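PDB 2ISM: putative oxidoreductase from Thermus thermophilus, which is of unassigned function but folds as a six-bladed beta-propeller of four-stranded antiparallel sheets and holds a calcium ion. Local coordinates for residues 25-30 with 54-59; 36-39 with 43-46; 84-89 with 110-115; 94-99 with 104-109; 332-337 with 343-348. One frame throughout, in Å; residues are numbered along the deposited sequence.

Contact 1 (25-30 with 54-59); sequences EVVGGL and RLFREG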
# COMPACT_ATOMS: atom_id res chain seq x y z
N GLU B 25 13.44 -3.16 11.82
CA GLU B 25 14.49 -4.08 11.43
C GLU B 25 14.05 -5.52 11.57
O GLU B 25 13.58 -5.95 12.62
CB GLU B 25 15.74 -3.84 12.28
CG GLU B 25 16.83 -4.88 12.08
CD GLU B 25 18.12 -4.52 12.79
OE1 GLU B 25 18.99 -5.41 12.94
OE2 GLU B 25 18.27 -3.35 13.19
N VAL B 26 14.19 -6.28 10.48
CA VAL B 26 13.82 -7.68 10.47
C VAL B 26 15.01 -8.52 10.94
O VAL B 26 14.87 -9.42 11.77
CB VAL B 26 13.41 -8.13 9.05
CG1 VAL B 26 13.05 -9.61 9.06
CG2 VAL B 26 12.22 -7.30 8.57
N VAL B 27 16.19 -8.21 10.41
CA VAL B 27 17.41 -8.93 10.78
C VAL B 27 18.62 -8.15 10.28
O VAL B 27 18.53 -7.43 9.29
CB VAL B 27 17.42 -10.37 10.17
CG1 VAL B 27 17.45 -10.31 8.66
CG2 VAL B 27 18.61 -11.16 10.70
N GLY B 28 19.74 -8.28 10.98
CA GLY B 28 20.95 -7.57 10.58
C GLY B 28 22.21 -8.43 10.65
O GLY B 28 22.14 -9.65 10.81
N GLY B 29 23.36 -7.78 10.52
CA GLY B 29 24.63 -8.48 10.56
C GLY B 29 24.97 -9.18 9.26
O GLY B 29 25.91 -9.97 9.20
N LEU B 30 24.21 -8.88 8.20
CA LEU B 30 24.43 -9.50 6.89
C LEU B 30 25.51 -8.79 6.08
O LEU B 30 25.77 -7.60 6.27
CB LEU B 30 23.12 -9.49 6.09
CG LEU B 30 21.91 -10.18 6.75
CD1 LEU B 30 20.62 -9.63 6.17
CD2 LEU B 30 22.00 -11.69 6.55
N ARG B 54 21.18 -17.14 3.04
CA ARG B 54 20.72 -17.32 4.40
C ARG B 54 19.22 -17.54 4.46
O ARG B 54 18.48 -17.12 3.58
CB ARG B 54 21.06 -16.08 5.25
CG ARG B 54 22.52 -15.67 5.19
CD ARG B 54 23.44 -16.75 5.73
NE ARG B 54 23.41 -16.82 7.19
CZ ARG B 54 23.94 -15.89 7.99
NH1 ARG B 54 24.54 -14.83 7.48
NH2 ARG B 54 23.89 -16.05 9.31
N LEU B 55 18.79 -18.21 5.53
CA LEU B 55 17.38 -18.48 5.76
C LEU B 55 17.02 -17.81 7.08
O LEU B 55 17.63 -18.10 8.11
CB LEU B 55 17.10 -19.98 5.88
CG LEU B 55 15.70 -20.32 6.42
CD1 LEU B 55 14.64 -19.97 5.38
CD2 LEU B 55 15.61 -21.80 6.78
N PHE B 56 16.05 -16.90 7.04
CA PHE B 56 15.60 -16.25 8.26
C PHE B 56 14.20 -16.79 8.50
O PHE B 56 13.32 -16.65 7.64
CB PHE B 56 15.56 -14.74 8.11
CG PHE B 56 15.24 -14.02 9.39
CD1 PHE B 56 16.13 -14.07 10.47
CD2 PHE B 56 14.05 -13.32 9.53
CE1 PHE B 56 15.82 -13.43 11.67
CE2 PHE B 56 13.73 -12.69 10.73
CZ PHE B 56 14.62 -12.75 11.80
N ARG B 57 14.00 -17.41 9.65
CA ARG B 57 12.71 -18.00 9.97
C ARG B 57 12.53 -18.06 11.48
O ARG B 57 13.43 -18.49 12.21
CB ARG B 57 12.65 -19.42 9.40
CG ARG B 57 11.30 -20.09 9.47
CD ARG B 57 11.44 -21.59 9.20
NE ARG B 57 10.15 -22.25 9.08
CZ ARG B 57 9.99 -23.57 9.10
NH1 ARG B 57 11.04 -24.37 9.24
NH2 ARG B 57 8.78 -24.10 8.97
N GLU B 58 11.38 -17.61 11.96
CA GLU B 58 11.09 -17.62 13.39
C GLU B 58 12.21 -16.99 14.20
O GLU B 58 12.68 -17.56 15.19
CB GLU B 58 10.84 -19.06 13.85
CG GLU B 58 9.54 -19.66 13.34
CD GLU B 58 9.47 -21.16 13.54
OE1 GLU B 58 10.17 -21.67 14.44
OE2 GLU B 58 8.72 -21.82 12.80
N GLY B 59 12.65 -15.81 13.78
CA GLY B 59 13.70 -15.10 14.49
C GLY B 59 15.09 -15.71 14.47
O GLY B 59 15.96 -15.26 15.22
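The Phe56 ring takes Val27 over one face: CB of Val27 stands 3.8 Å above the plane, displaced toward the rim, in a CH-pi contact whose line to the centroid is only 17° off the ring normal. Val26 meets the same ring elsewhere. Its CG1 reaches CE2 of Phe56 at 3.6 Å, while its carbonyl O approaches the ring tip obliquely, 3.3 Å from CZ. The second flat group, the Arg54 guanidinium, is touched obliquely by Leu30.

This is a seam between two blades of a six-bladed beta-propeller. Strand 23-27 is an outermost strand of the sheet that also holds the C-terminal strand 348-351, and strand 52-57 belongs to the next blade. The two strands do not pair. Their side chains bridge the gap, the CA atoms of Val27 and Phe56 being 8.0 Å apart, and the long, flat phenylalanine side chain spans most of it. With CG anti to the backbone N (chi1 -174°), Phe56 sends its ring out to meet Val27, which comes from the opposite direction, while Val26 approaches aslant. Val26 has a helix-like backbone (psi -46°), which breaks the usual alternation of a strand and lets two consecutive valines serve one ring.

Branched valines offer compact methyl surfaces to the ring, and Leu61 adds to this apolar patch. Arg54 bends back at chi2 and chi3, and its charge is met by Glu48. Past it, running the other way, slides Leu30, with CD2 4.1 Å from NH1 of Arg54.

Contact 2 (36-39 with 43-46); sequences LAFL and GMLI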
# COMPACT_ATOMS: atom_id res chain seq x y z
N LEU B 36 16.23 -10.84 -2.00
CA LEU B 36 15.35 -11.51 -1.06
C LEU B 36 14.38 -12.42 -1.80
O LEU B 36 14.01 -12.14 -2.93
CB LEU B 36 14.52 -10.49 -0.26
CG LEU B 36 15.27 -9.48 0.60
CD1 LEU B 36 14.27 -8.51 1.22
CD2 LEU B 36 16.06 -10.21 1.68
N ALA B 37 13.99 -13.51 -1.14
CA ALA B 37 13.03 -14.46 -1.69
C ALA B 37 12.13 -14.84 -0.53
O ALA B 37 12.61 -15.21 0.54
CB ALA B 37 13.74 -15.70 -2.24
N PHE B 38 10.82 -14.75 -0.73
CA PHE B 38 9.86 -15.06 0.32
C PHE B 38 9.29 -16.46 0.13
O PHE B 38 8.63 -16.74 -0.87
CB PHE B 38 8.74 -14.02 0.31
CG PHE B 38 9.23 -12.61 0.53
CD1 PHE B 38 9.42 -12.12 1.82
CD2 PHE B 38 9.53 -11.79 -0.56
CE1 PHE B 38 9.91 -10.82 2.02
CE2 PHE B 38 10.02 -10.50 -0.36
CZ PHE B 38 10.21 -10.01 0.93
N LEU B 39 9.56 -17.34 1.09
CA LEU B 39 9.07 -18.71 1.03
C LEU B 39 7.59 -18.74 1.39
O LEU B 39 7.14 -18.00 2.27
CB LEU B 39 9.85 -19.59 2.00
CG LEU B 39 11.34 -19.77 1.69
CD1 LEU B 39 12.02 -20.49 2.85
CD2 LEU B 39 11.50 -20.56 0.40
N GLY B 43 9.12 -18.30 5.71
CA GLY B 43 10.55 -18.09 5.76
C GLY B 43 11.02 -17.06 4.74
O GLY B 43 10.26 -16.62 3.89
N MET B 44 12.29 -16.68 4.83
CA MET B 44 12.84 -15.69 3.91
C MET B 44 14.28 -16.05 3.53
O MET B 44 15.11 -16.27 4.41
CB MET B 44 12.81 -14.31 4.56
CG MET B 44 13.19 -13.16 3.66
SD MET B 44 13.17 -11.60 4.57
CE MET B 44 11.55 -11.68 5.30
N LEU B 45 14.56 -16.11 2.23
CA LEU B 45 15.91 -16.41 1.77
C LEU B 45 16.61 -15.09 1.48
O LEU B 45 16.03 -14.17 0.89
CB LEU B 45 15.87 -17.29 0.51
CG LEU B 45 15.25 -18.68 0.68
CD1 LEU B 45 15.28 -19.43 -0.65
CD2 LEU B 45 16.02 -19.45 1.75
N ILE B 46 17.86 -14.99 1.90
CA ILE B 46 18.64 -13.78 1.72
C ILE B 46 19.96 -14.14 1.06
O ILE B 46 20.73 -14.93 1.60
CB ILE B 46 18.97 -13.13 3.07
CG1 ILE B 46 17.70 -12.97 3.90
CG2 ILE B 46 19.64 -11.78 2.84
CD1 ILE B 46 17.96 -12.60 5.37
O HOH W 1 7.71 -15.33 3.28
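Ala37 and Leu45 hold the centre of this beta hairpin, each giving its N-H to the other's carbonyl. The bond from Leu45 N to Ala37 O is short, 2.7 Å, and lies in the carbonyl plane; its partner, Ala37 N to Leu45 O, is 3.0 Å long and less straight, 147° at the hydrogen. Toward the turn, Leu39 N donates to Gly43 O at 3.0 Å, but from well above the carbonyl plane. The same Gly43 O accepts from a water 2.9 Å away, which also donates to Leu39 O and so bridges the two segments beside the turn. Gly43 N, by contrast, is buried with no partner in the model. Glycine fits here because CD1 of Leu39 lies beside its CA. Outward, Leu36 N donates to Glu319 OE2, while Met44 and Ile46 make backbone bonds to Phe56 and Arg54 of strand 52-57.

On one face of the sheet lie Leu36, Phe38, Met44 and Ile46. The flexible Met44 runs alongside Phe38 and turns at its end (chi3 -51°), packing CE 3.8 Å from CE1 of Phe38. Its SD lies 5.2 Å from the ring centroid, oblique to it, a Met-aromatic contact.

In the propeller, strand 33-38 edges its blade. The Ala37 and Leu45 face packs on Leu80 and Leu82 of strand 77-82, while the Phe38 face meets Tyr329 of strand 328-332.

Contact 3 (84-89 with 110-115); sequences PRFPQE and LRHLGE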
# COMPACT_ATOMS: atom_id res chain seq x y z
N PRO B 84 8.53 -20.24 -10.28
CA PRO B 84 7.13 -19.79 -10.22
C PRO B 84 6.18 -20.78 -9.54
O PRO B 84 5.20 -20.37 -8.92
CB PRO B 84 6.79 -19.57 -11.69
CG PRO B 84 8.08 -19.10 -12.26
CD PRO B 84 9.08 -20.06 -11.63
N ARG B 85 6.46 -22.07 -9.68
CA ARG B 85 5.61 -23.10 -9.08
C ARG B 85 6.24 -23.74 -7.83
O ARG B 85 5.98 -24.90 -7.52
CB ARG B 85 5.29 -24.18 -10.12
CG ARG B 85 4.56 -23.64 -11.34
CD ARG B 85 3.92 -24.74 -12.18
NE ARG B 85 4.90 -25.63 -12.80
CZ ARG B 85 5.78 -25.24 -13.72
NH1 ARG B 85 5.81 -23.98 -14.13
NH2 ARG B 85 6.63 -26.12 -14.24
N PHE B 86 7.05 -22.97 -7.13
CA PHE B 86 7.71 -23.41 -5.91
C PHE B 86 6.62 -23.63 -4.86
O PHE B 86 5.69 -22.83 -4.75
CB PHE B 86 8.68 -22.32 -5.44
CG PHE B 86 9.51 -22.69 -4.25
CD1 PHE B 86 10.73 -23.34 -4.42
CD2 PHE B 86 9.09 -22.38 -2.97
CE1 PHE B 86 11.52 -23.68 -3.32
CE2 PHE B 86 9.87 -22.71 -1.86
CZ PHE B 86 11.09 -23.36 -2.04
N PRO B 87 6.71 -24.71 -4.05
CA PRO B 87 7.73 -25.77 -4.03
C PRO B 87 7.43 -27.02 -4.86
O PRO B 87 8.22 -27.96 -4.85
CB PRO B 87 7.83 -26.08 -2.54
CG PRO B 87 6.41 -26.01 -2.11
CD PRO B 87 5.90 -24.75 -2.82
N GLN B 88 6.30 -27.04 -5.58
CA GLN B 88 5.97 -28.20 -6.42
C GLN B 88 7.18 -28.46 -7.30
O GLN B 88 7.56 -29.60 -7.55
CB GLN B 88 4.74 -27.92 -7.30
CG GLN B 88 4.90 -28.42 -8.74
CD GLN B 88 3.62 -28.98 -9.32
OE1 GLN B 88 3.31 -28.76 -10.49
NE2 GLN B 88 2.88 -29.73 -8.51
N GLU B 89 7.76 -27.37 -7.81
CA GLU B 89 8.97 -27.43 -8.61
C GLU B 89 9.91 -26.84 -7.57
O GLU B 89 10.01 -25.63 -7.43
CB GLU B 89 8.86 -26.51 -9.83
CG GLU B 89 7.74 -26.88 -10.80
CD GLU B 89 8.05 -28.11 -11.64
OE1 GLU B 89 9.07 -28.77 -11.38
OE2 GLU B 89 7.25 -28.41 -12.55
N LEU B 110 19.09 -24.38 -7.58
CA LEU B 110 19.33 -25.27 -6.45
C LEU B 110 18.06 -26.06 -6.16
O LEU B 110 16.95 -25.55 -6.36
CB LEU B 110 19.69 -24.48 -5.19
CG LEU B 110 20.87 -23.50 -5.17
CD1 LEU B 110 21.20 -23.16 -3.72
CD2 LEU B 110 22.08 -24.12 -5.84
N ARG B 111 18.21 -27.29 -5.69
CA ARG B 111 17.05 -28.11 -5.35
C ARG B 111 16.71 -27.84 -3.88
O ARG B 111 17.57 -27.96 -3.00
CB ARG B 111 17.34 -29.60 -5.56
CG ARG B 111 16.26 -30.53 -5.01
CD ARG B 111 16.53 -31.98 -5.36
NE ARG B 111 16.17 -32.29 -6.74
CZ ARG B 111 14.92 -32.42 -7.17
NH1 ARG B 111 13.90 -32.27 -6.33
NH2 ARG B 111 14.68 -32.69 -8.45
N HIS B 112 15.46 -27.45 -3.63
CA HIS B 112 14.98 -27.14 -2.29
C HIS B 112 14.73 -28.41 -1.48
O HIS B 112 14.01 -29.30 -1.92
CB HIS B 112 13.68 -26.34 -2.40
CG HIS B 112 13.06 -25.99 -1.09
ND1 HIS B 112 13.64 -25.11 -0.20
CD2 HIS B 112 11.90 -26.39 -0.51
CE1 HIS B 112 12.86 -24.98 0.86
NE2 HIS B 112 11.80 -25.75 0.70
N LEU B 113 15.33 -28.48 -0.30
CA LEU B 113 15.18 -29.65 0.57
C LEU B 113 14.54 -29.29 1.89
O LEU B 113 14.61 -30.05 2.86
CB LEU B 113 16.54 -30.30 0.82
CG LEU B 113 17.30 -30.81 -0.41
CD1 LEU B 113 18.69 -31.30 -0.01
CD2 LEU B 113 16.50 -31.91 -1.08
N GLY B 114 13.90 -28.12 1.94
CA GLY B 114 13.25 -27.69 3.17
C GLY B 114 14.00 -26.58 3.89
O GLY B 114 13.69 -25.40 3.71
N GLU B 115 14.97 -26.96 4.71
CA GLU B 115 15.76 -25.99 5.46
C GLU B 115 17.08 -25.69 4.75
O GLU B 115 17.84 -24.80 5.15
CB GLU B 115 16.03 -26.52 6.87
CG GLU B 115 16.63 -25.49 7.82
CD GLU B 115 17.03 -26.08 9.16
OE1 GLU B 115 17.47 -25.31 10.04
OE2 GLU B 115 16.90 -27.31 9.34
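His112 lays one face of its imidazole against the edge of the Phe86 ring, an edge-to-face aromatic pair with centroids 4.7 Å apart and planes at 62°. Starting at the backbone, CB of His112 already touches the phenyl ring, 3.5 Å from CE1 of Phe86. Next along the side chain, CG lies 3.4 Å from CZ of Phe86, the closest approach of the contact. CZ sits over the centre of the imidazole, so CD2, ND1, CE1 and NE2 of His112 all face it in turn. ND1 does more: it is hydrogen-bonded to Tyr64 OH, which probably limits the rotation of the ring. The imidazole's opposite face is covered by the backbone N of Gly114, 3.4 Å above its centre.

Phe86 is packed from its own side too. The peptide bond between it and Pro87 is cis, and the proline folds back so that its CB stands 3.9 Å above the centre of the phenyl face. Leu39 touches Phe86 too. The loop 84-89 is further closed by a salt bridge from Arg85 NH2 to Glu89 OE2, and the contact fastens it to the end of strand 104-112, two strands further along the same propeller blade.

Chemically, the slightly positive C-H rim of phenylalanine is directed at the pi face of histidine, an attraction that depends on orientation; it probably adds direction, beyond simple apolar contact, to a small, partly exposed joint.

Contact 4 (94-99 with 104-109); sequences AYRTVA and RNQVVR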
# COMPACT_ATOMS: atom_id res chain seq x y z
N ALA B 94 19.54 -18.64 -8.75
CA ALA B 94 20.52 -17.68 -8.27
C ALA B 94 21.47 -17.29 -9.38
O ALA B 94 21.81 -18.12 -10.23
CB ALA B 94 21.30 -18.27 -7.10
N TYR B 95 21.88 -16.02 -9.38
CA TYR B 95 22.81 -15.47 -10.36
C TYR B 95 24.13 -15.34 -9.63
O TYR B 95 24.18 -14.73 -8.56
CB TYR B 95 22.33 -14.08 -10.80
CG TYR B 95 23.15 -13.43 -11.91
CD1 TYR B 95 22.61 -13.25 -13.18
CD2 TYR B 95 24.44 -12.96 -11.66
CE1 TYR B 95 23.34 -12.62 -14.19
CE2 TYR B 95 25.18 -12.32 -12.67
CZ TYR B 95 24.62 -12.15 -13.93
OH TYR B 95 25.32 -11.51 -14.93
N ARG B 96 25.21 -15.91 -10.18
CA ARG B 96 26.50 -15.81 -9.51
C ARG B 96 27.69 -15.70 -10.45
O ARG B 96 27.64 -16.15 -11.60
CB ARG B 96 26.74 -17.03 -8.60
CG ARG B 96 26.94 -18.34 -9.38
CD ARG B 96 27.54 -19.44 -8.51
NE ARG B 96 27.63 -20.70 -9.23
CZ ARG B 96 28.17 -21.82 -8.75
NH1 ARG B 96 28.67 -21.83 -7.52
NH2 ARG B 96 28.18 -22.92 -9.48
N THR B 97 28.76 -15.09 -9.95
CA THR B 97 30.00 -14.95 -10.70
C THR B 97 30.84 -16.13 -10.19
O THR B 97 31.03 -16.27 -8.97
CB THR B 97 30.74 -13.64 -10.36
OG1 THR B 97 29.81 -12.55 -10.36
CG2 THR B 97 31.83 -13.36 -11.39
N VAL B 98 31.31 -16.97 -11.09
CA VAL B 98 32.11 -18.12 -10.68
C VAL B 98 33.48 -18.10 -11.37
O VAL B 98 33.62 -17.56 -12.47
CB VAL B 98 31.38 -19.45 -11.00
CG1 VAL B 98 31.40 -19.74 -12.49
CG2 VAL B 98 32.00 -20.60 -10.21
N ALA B 99 34.49 -18.67 -10.72
CA ALA B 99 35.84 -18.70 -11.26
C ALA B 99 36.31 -20.10 -11.65
O ALA B 99 37.19 -20.25 -12.50
CB ALA B 99 36.82 -18.09 -10.26
N ARG B 104 33.26 -16.35 -15.19
CA ARG B 104 32.08 -15.90 -15.91
C ARG B 104 30.87 -15.85 -14.98
O ARG B 104 30.92 -16.38 -13.87
CB ARG B 104 31.79 -16.84 -17.10
CG ARG B 104 31.08 -18.15 -16.78
CD ARG B 104 31.99 -19.19 -16.11
NE ARG B 104 31.35 -20.51 -16.09
CZ ARG B 104 31.94 -21.63 -15.67
NH1 ARG B 104 33.19 -21.60 -15.23
NH2 ARG B 104 31.28 -22.78 -15.71
N ASN B 105 29.81 -15.19 -15.43
CA ASN B 105 28.59 -15.11 -14.64
C ASN B 105 27.65 -16.20 -15.17
O ASN B 105 27.76 -16.63 -16.32
CB ASN B 105 27.93 -13.73 -14.76
CG ASN B 105 28.62 -12.68 -13.89
OD1 ASN B 105 29.19 -11.70 -14.39
ND2 ASN B 105 28.55 -12.88 -12.59
N GLN B 106 26.75 -16.67 -14.32
CA GLN B 106 25.82 -17.71 -14.71
C GLN B 106 24.61 -17.70 -13.80
O GLN B 106 24.64 -17.13 -12.72
CB GLN B 106 26.49 -19.09 -14.61
CG GLN B 106 27.16 -19.33 -13.26
CD GLN B 106 27.66 -20.76 -13.09
OE1 GLN B 106 28.22 -21.36 -14.01
NE2 GLN B 106 27.47 -21.30 -11.90
N VAL B 107 23.55 -18.34 -14.27
CA VAL B 107 22.34 -18.48 -13.49
C VAL B 107 22.31 -19.96 -13.17
O VAL B 107 22.40 -20.79 -14.07
CB VAL B 107 21.08 -18.13 -14.29
CG1 VAL B 107 19.85 -18.48 -13.46
CG2 VAL B 107 21.06 -16.64 -14.63
N VAL B 108 22.22 -20.29 -11.89
CA VAL B 108 22.17 -21.68 -11.48
C VAL B 108 20.84 -21.92 -10.79
O VAL B 108 20.08 -20.99 -10.52
CB VAL B 108 23.32 -22.03 -10.50
CG1 VAL B 108 24.66 -21.89 -11.22
CG2 VAL B 108 23.28 -21.13 -9.28
N ARG B 109 20.56 -23.19 -10.52
CA ARG B 109 19.33 -23.58 -9.88
C ARG B 109 19.69 -24.56 -8.76
O ARG B 109 20.52 -25.45 -8.96
CB ARG B 109 18.43 -24.26 -10.91
CG ARG B 109 17.05 -24.60 -10.43
CD ARG B 109 16.15 -25.02 -11.59
NE ARG B 109 16.31 -26.42 -11.98
CZ ARG B 109 15.50 -27.02 -12.85
NH1 ARG B 109 14.51 -26.35 -13.41
NH2 ARG B 109 15.68 -28.30 -13.15
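Tyr95 and Asn105 cross obliquely on one face of an antiparallel beta hairpin, the middle pair of strands of a four-stranded propeller blade. The ring and amide planes stand 38° apart, and CB of Asn105 comes within 3.4 Å of Tyr95 OH. Val107 meets the same tyrosine at about a right angle, its CG2 4.0 Å from CD1. Over one face of the ring, offset toward its rim, is the carbonyl O of Gln106. Tyr95 reaches this position with CG anti to its own N, and its surroundings suit a long aromatic residue with a polar tip: Val150 packs on it, and its OH makes a weak bond to Ser136 O.

The other face is built differently. Arg96 and Gln106 run side by side in the same direction, guanidinium and amide planes 40° apart, with the amide at the edge of the guanidinium. Val98 separates two arginines. Its CG1 lies 3.4 Å above the guanidinium plane of Arg104, and its CG2 stands 4.3 Å above the centre of that of Arg96. A branched residue can thus offer a methyl to each flat cation. Arg104 also pairs with Asp125 and binds the carbonyls of Glu100 and Gly102, which probably offsets its charge.

Between the two faces, the hydrogen-bonded pairs Ala94-Val108, Arg96-Gln106 and Val98-Arg104 each exchange two backbone bonds. The straightest, 173° at the hydrogen, joins Val98 N to Arg104 O. At the far end small Ala94 makes an ordinary apolar contact, its CB 4.1 Å from CG2 of Val108.

Contact 5 (332-337 with 343-348); sequences TSNRDG and PGDDRV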
# COMPACT_ATOMS: atom_id res chain seq x y z
N THR B 332 20.10 -3.05 3.14
CA THR B 332 21.16 -2.05 3.13
C THR B 332 22.42 -2.66 2.50
O THR B 332 22.59 -3.88 2.49
CB THR B 332 21.48 -1.54 4.54
OG1 THR B 332 21.92 -2.63 5.35
CG2 THR B 332 20.24 -0.93 5.18
N SER B 333 23.28 -1.80 1.97
CA SER B 333 24.49 -2.27 1.31
C SER B 333 25.79 -1.68 1.84
O SER B 333 26.84 -1.79 1.19
CB SER B 333 24.29 -2.13 -0.21
OG SER B 333 25.28 -2.83 -0.93
N ASN B 334 25.71 -1.08 3.01
CA ASN B 334 26.86 -0.45 3.66
C ASN B 334 28.18 -1.20 3.73
O ASN B 334 29.23 -0.59 3.90
CB ASN B 334 26.44 -0.01 5.06
CG ASN B 334 25.22 0.88 5.03
OD1 ASN B 334 24.26 0.68 5.79
ND2 ASN B 334 25.24 1.87 4.16
N ARG B 335 28.12 -2.52 3.60
CA ARG B 335 29.33 -3.33 3.67
C ARG B 335 29.83 -3.80 2.30
O ARG B 335 30.66 -4.71 2.23
CB ARG B 335 29.08 -4.53 4.58
CG ARG B 335 28.69 -4.14 6.00
CD ARG B 335 28.33 -5.35 6.85
NE ARG B 335 29.45 -6.28 7.00
CZ ARG B 335 29.37 -7.45 7.61
NH1 ARG B 335 28.22 -7.85 8.14
NH2 ARG B 335 30.44 -8.24 7.70
N ASP B 336 29.36 -3.18 1.22
CA ASP B 336 29.79 -3.60 -0.11
C ASP B 336 31.11 -2.98 -0.57
O ASP B 336 31.50 -3.15 -1.73
CB ASP B 336 28.69 -3.31 -1.15
CG ASP B 336 28.42 -1.83 -1.34
OD1 ASP B 336 29.25 -1.00 -0.90
OD2 ASP B 336 27.38 -1.50 -1.95
N GLY B 337 31.79 -2.28 0.33
CA GLY B 337 33.06 -1.68 -0.02
C GLY B 337 32.97 -0.23 -0.46
O GLY B 337 34.00 0.41 -0.69
N PRO B 343 27.77 -0.78 13.36
CA PRO B 343 27.27 -1.93 14.11
C PRO B 343 25.93 -2.48 13.64
O PRO B 343 24.98 -1.73 13.42
CB PRO B 343 27.21 -1.41 15.54
CG PRO B 343 28.41 -0.53 15.59
CD PRO B 343 28.29 0.24 14.29
N GLY B 344 25.86 -3.80 13.49
CA GLY B 344 24.64 -4.46 13.04
C GLY B 344 24.33 -4.19 11.58
O GLY B 344 23.31 -4.64 11.06
N ASP B 345 25.24 -3.49 10.89
CA ASP B 345 25.02 -3.16 9.49
C ASP B 345 24.63 -4.21 8.48
O ASP B 345 24.99 -5.39 8.57
CB ASP B 345 26.20 -2.43 8.89
CG ASP B 345 25.84 -1.02 8.51
OD1 ASP B 345 24.63 -0.77 8.32
OD2 ASP B 345 26.74 -0.18 8.41
N ASP B 346 23.93 -3.71 7.47
CA ASP B 346 23.34 -4.48 6.41
C ASP B 346 22.13 -5.35 6.57
O ASP B 346 22.09 -6.56 6.29
CB ASP B 346 24.39 -5.25 5.62
CG ASP B 346 25.13 -4.33 4.66
OD1 ASP B 346 24.85 -3.12 4.73
OD2 ASP B 346 25.97 -4.79 3.85
N ARG B 347 21.14 -4.67 7.12
CA ARG B 347 19.90 -5.25 7.54
C ARG B 347 18.85 -5.37 6.46
O ARG B 347 18.95 -4.77 5.38
CB ARG B 347 19.33 -4.25 8.55
CG ARG B 347 20.30 -3.71 9.60
CD ARG B 347 19.62 -2.59 10.39
NE ARG B 347 20.21 -2.38 11.71
CZ ARG B 347 21.40 -1.82 11.92
NH1 ARG B 347 22.13 -1.41 10.90
NH2 ARG B 347 21.85 -1.69 13.16
N VAL B 348 17.84 -6.14 6.80
CA VAL B 348 16.67 -6.32 5.97
C VAL B 348 15.68 -5.45 6.74
O VAL B 348 15.45 -5.68 7.92
CB VAL B 348 16.18 -7.77 5.98
CG1 VAL B 348 14.81 -7.86 5.33
CG2 VAL B 348 17.18 -8.66 5.25
O HOH W 2 22.12 -1.25 7.99
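Asp346 and Arg335 meet through the carboxylate of the first and the backbone of the second: OD2 of Asp346 accepts from Arg335 N at 3.1 Å, on its syn side and 32° out of the carboxylate plane. The donor belongs to a type I beta turn, Ser333 to Asp336, in the propeller loop between strands 328-332 and 348-351, the last two of the chain. Asp346 buries the most surface here. Its OD2 also takes the N-H of Val32, and is thus satisfied by two main-chain N-H groups, which the short aspartate side chain can reach. Its other oxygen, OD1, lies 2.8 Å from Asn334 N.

Thr332, next in buried area, ends the strand before the turn. Its backbone N gives a 3.0 Å bond to Arg347 O, continuing the pairing of the two strands up to the loop. The placing of its hydroxyl beside Asp346 is doubtful, since OG1 sits too near that residue's CA.

Asp345 comes third, its OD2 3.4 Å from CB of Asn334. That oxygen takes the N-H of Arg342, and OD1 accepts from a water at 2.6 Å, which in turn accepts from Arg347 NH1. The direct Asp345-Arg347 salt bridge is long. Arg347 has a further partner in Glu25, and its NH2 donates to a lone pair of Pro343 O. Gly344 O covers one face of this guanidinium, 3.4 Å above its centre.

From the N terminus, strand 23-27 first joins the final blade, and contact 1 then closes a long loop by bringing 54-59 of the next blade against it. Within that loop contact 2 forms a tight hairpin, so the two are concentric. In the following blade contact 3, within that one blade, spans 84-89 to 110-115 and encloses the hairpin of contact 4. Contact 5 follows near the C terminus, and none of the five cross. Leu39 packing on Phe86 links contacts 2 and 3 across neighbouring blades. Contact 5 returns to contact 1 through the Glu25-Arg347 salt bridge and strand 348-351, where the chain's two ends together complete the last blade and close the ring.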